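PDB 5W5P: tail fiber protein, which probably recognises and depolymerises the capsular polysaccharide of the phage's Acinetobacter baumannii host, working as a trimeric tailspike. Local coordinates for residues Phe369-Gly375 and Phe408-Asn414. Residues are numbered along the deposited sequence; the frame is centred on the assembly and turned at random.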
loop_
_atom_site.group_PDB
_atom_site.type_symbol
_atom_site.label_atom_id
_atom_site.label_comp_id
_atom_site.label_asym_id
_atom_site.label_seq_id
_atom_site.Cartn_x
_atom_site.Cartn_y
_atom_site.Cartn_z
ATOM N N PHE A 369 -10.577 -3.664 -3.292
ATOM C CA PHE A 369 -10.695 -2.213 -3.171
ATOM C C PHE A 369 -10.709 -1.842 -1.695
ATOM O O PHE A 369 -11.620 -2.241 -0.967
ATOM C CB PHE A 369 -11.967 -1.705 -3.847
ATOM C CG PHE A 369 -12.003 -1.942 -5.322
ATOM C CD1 PHE A 369 -12.414 -3.165 -5.830
ATOM C CD2 PHE A 369 -11.623 -0.942 -6.205
ATOM C CE1 PHE A 369 -12.448 -3.387 -7.192
ATOM C CE2 PHE A 369 -11.657 -1.156 -7.573
ATOM C CZ PHE A 369 -12.072 -2.380 -8.067
ATOM N N ILE A 370 -9.713 -1.073 -1.259
ATOM C CA ILE A 370 -9.568 -0.694 0.142
ATOM C C ILE A 370 -9.433 0.820 0.231
ATOM O O ILE A 370 -8.543 1.404 -0.396
ATOM C CB ILE A 370 -8.355 -1.377 0.798
ATOM C CG1 ILE A 370 -8.440 -2.897 0.624
ATOM C CG2 ILE A 370 -8.265 -1.000 2.271
ATOM C CD1 ILE A 370 -7.197 -3.621 1.044
ATOM N N GLY A 371 -10.323 1.451 0.996
ATOM C CA GLY A 371 -10.123 2.828 1.416
ATOM C C GLY A 371 -10.183 3.887 0.337
ATOM O O GLY A 371 -9.559 4.941 0.483
ATOM N N ASN A 372 -10.920 3.645 -0.740
ATOM C CA ASN A 372 -11.112 4.653 -1.772
ATOM C C ASN A 372 -12.258 5.585 -1.398
ATOM O O ASN A 372 -13.198 5.193 -0.701
ATOM C CB ASN A 372 -11.403 3.996 -3.122
ATOM C CG ASN A 372 -10.308 3.047 -3.553
ATOM O OD1 ASN A 372 -9.303 3.469 -4.120
ATOM N ND2 ASN A 372 -10.491 1.761 -3.279
ATOM N N GLN A 373 -12.172 6.829 -1.859
ATOM C CA GLN A 373 -13.294 7.756 -1.796
ATOM C C GLN A 373 -13.826 7.962 -3.203
ATOM O O GLN A 373 -13.116 8.481 -4.070
ATOM C CB GLN A 373 -12.910 9.101 -1.186
ATOM C CG GLN A 373 -14.008 10.143 -1.325
ATOM C CD GLN A 373 -13.549 11.542 -0.958
ATOM O OE1 GLN A 373 -13.174 12.333 -1.827
ATOM N NE2 GLN A 373 -13.598 11.862 0.329
ATOM N N PHE A 374 -15.069 7.551 -3.423
ATOM C CA PHE A 374 -15.736 7.750 -4.703
ATOM C C PHE A 374 -16.675 8.951 -4.599
ATOM O O PHE A 374 -17.895 8.823 -4.488
ATOM C CB PHE A 374 -16.490 6.489 -5.108
ATOM C CG PHE A 374 -15.632 5.259 -5.198
ATOM C CD1 PHE A 374 -14.770 5.071 -6.267
ATOM C CD2 PHE A 374 -15.716 4.268 -4.229
ATOM C CE1 PHE A 374 -13.991 3.925 -6.361
ATOM C CE2 PHE A 374 -14.939 3.118 -4.312
ATOM C CZ PHE A 374 -14.073 2.947 -5.380
ATOM N N GLY A 375 -16.070 10.140 -4.623
ATOM C CA GLY A 375 -16.829 11.375 -4.560
ATOM C C GLY A 375 -17.441 11.735 -5.898
ATOM O O GLY A 375 -16.738 12.181 -6.811
ATOM N N PHE A 408 -14.652 -5.390 -1.351
ATOM C CA PHE A 408 -14.576 -3.972 -1.022
ATOM C C PHE A 408 -14.487 -3.819 0.489
ATOM O O PHE A 408 -15.343 -4.334 1.216
ATOM C CB PHE A 408 -15.795 -3.206 -1.559
ATOM C CG PHE A 408 -15.837 -3.092 -3.062
ATOM C CD1 PHE A 408 -16.267 -4.157 -3.844
ATOM C CD2 PHE A 408 -15.460 -1.914 -3.689
ATOM C CE1 PHE A 408 -16.310 -4.052 -5.221
ATOM C CE2 PHE A 408 -15.497 -1.800 -5.066
ATOM C CZ PHE A 408 -15.923 -2.871 -5.837
ATOM N N VAL A 409 -13.463 -3.110 0.959
ATOM C CA VAL A 409 -13.225 -2.918 2.385
ATOM C C VAL A 409 -12.972 -1.436 2.641
ATOM O O VAL A 409 -12.049 -0.850 2.064
ATOM C CB VAL A 409 -12.038 -3.758 2.888
ATOM C CG1 VAL A 409 -11.674 -3.373 4.328
ATOM C CG2 VAL A 409 -12.337 -5.256 2.768
ATOM N N GLY A 410 -13.791 -0.833 3.501
ATOM C CA GLY A 410 -13.506 0.491 4.021
ATOM C C GLY A 410 -13.549 1.629 3.024
ATOM O O GLY A 410 -12.916 2.664 3.258
ATOM N N ASN A 411 -14.277 1.472 1.919
ATOM C CA ASN A 411 -14.414 2.523 0.920
ATOM C C ASN A 411 -15.555 3.470 1.284
ATOM O O ASN A 411 -16.393 3.173 2.136
ATOM C CB ASN A 411 -14.663 1.928 -0.468
ATOM C CG ASN A 411 -13.598 0.924 -0.870
ATOM O OD1 ASN A 411 -12.524 1.299 -1.353
ATOM N ND2 ASN A 411 -13.888 -0.366 -0.669
ATOM N N TRP A 412 -15.582 4.620 0.613
ATOM C CA TRP A 412 -16.585 5.655 0.839
ATOM C C TRP A 412 -17.109 6.134 -0.504
ATOM O O TRP A 412 -16.327 6.556 -1.363
ATOM C CB TRP A 412 -16.003 6.847 1.615
ATOM C CG TRP A 412 -17.026 7.852 2.075
ATOM C CD1 TRP A 412 -17.522 7.989 3.339
ATOM C CD2 TRP A 412 -17.670 8.864 1.281
ATOM N NE1 TRP A 412 -18.433 9.016 3.382
ATOM C CE2 TRP A 412 -18.543 9.568 2.135
ATOM C CE3 TRP A 412 -17.596 9.238 -0.066
ATOM C CZ2 TRP A 412 -19.336 10.625 1.686
ATOM C CZ3 TRP A 412 -18.389 10.282 -0.512
ATOM C CH2 TRP A 412 -19.248 10.964 0.361
ATOM N N THR A 413 -18.429 6.094 -0.675
ATOM C CA THR A 413 -19.058 6.602 -1.882
ATOM C C THR A 413 -20.295 7.406 -1.506
ATOM O O THR A 413 -20.838 7.276 -0.407
ATOM C CB THR A 413 -19.440 5.472 -2.854
ATOM O OG1 THR A 413 -19.768 6.025 -4.135
ATOM C CG2 THR A 413 -20.637 4.679 -2.327
ATOM N N ASN A 414 -20.719 8.265 -2.435
ATOM C CA ASN A 414 -22.016 8.922 -2.355
ATOM C C ASN A 414 -22.749 8.812 -3.684
ATOM O O ASN A 414 -23.674 9.586 -3.949
ATOM C CB ASN A 414 -21.880 10.386 -1.923
ATOM C CG ASN A 414 -21.105 11.234 -2.923
ATOM O OD1 ASN A 414 -20.499 10.723 -3.865
ATOM N ND2 ASN A 414 -21.114 12.542 -2.705
#
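Start at the bend, where both chains turn the same way: G371 and G410 each take positive phi, near 67°, and an asparagine follows. N372 and N411 share almost one conformation, chi1 m and chi2 -83°, so their amides lie side by side and join by a hydrogen bond.

N411 does the bridging: its ND2 donates to F369 O at 3.0 Å, while its OD1 accepts from N372 N at 2.9 Å and N372 ND2 at 2.8 Å. N411 ND2 also bonds N430 OD1 on the next coil, while N372 OD1 bonds the backbone N of N336 on the coil before. On either side of the bend the backbones pair in parallel, as in V409 N to F369 O (2.8 Å) and F374 N to W412 O (2.6 Å).

F369 and F408, both m, point to the same face of the sheet as F374 and T413. Their rings lie 5° from parallel with centroids 4.5 Å apart, slid so that they barely overlap; F369 stacks on F333 and F408 on W419, continuing the row. F374, also m, lays its ring near N411 (CE2 to CB, 4.0 Å). T413 OG1 comes within 3.5 Å of F374 CB but hydrogen-bonds to D388. On the other face Q373 and W412, both chi1 t, meet at Q373 CG and W412 CE3 (3.9 Å); with I370 and V409 they face the second subunit, where W412 stacks on Y329. I370 also packs on I370 of the third.

Phe, Gly and Asn recurring at matching places, with an internal asparagine row and aromatic row, mark successive coils of a parallel beta-helix, the trimeric shaft fold of phage tailspikes.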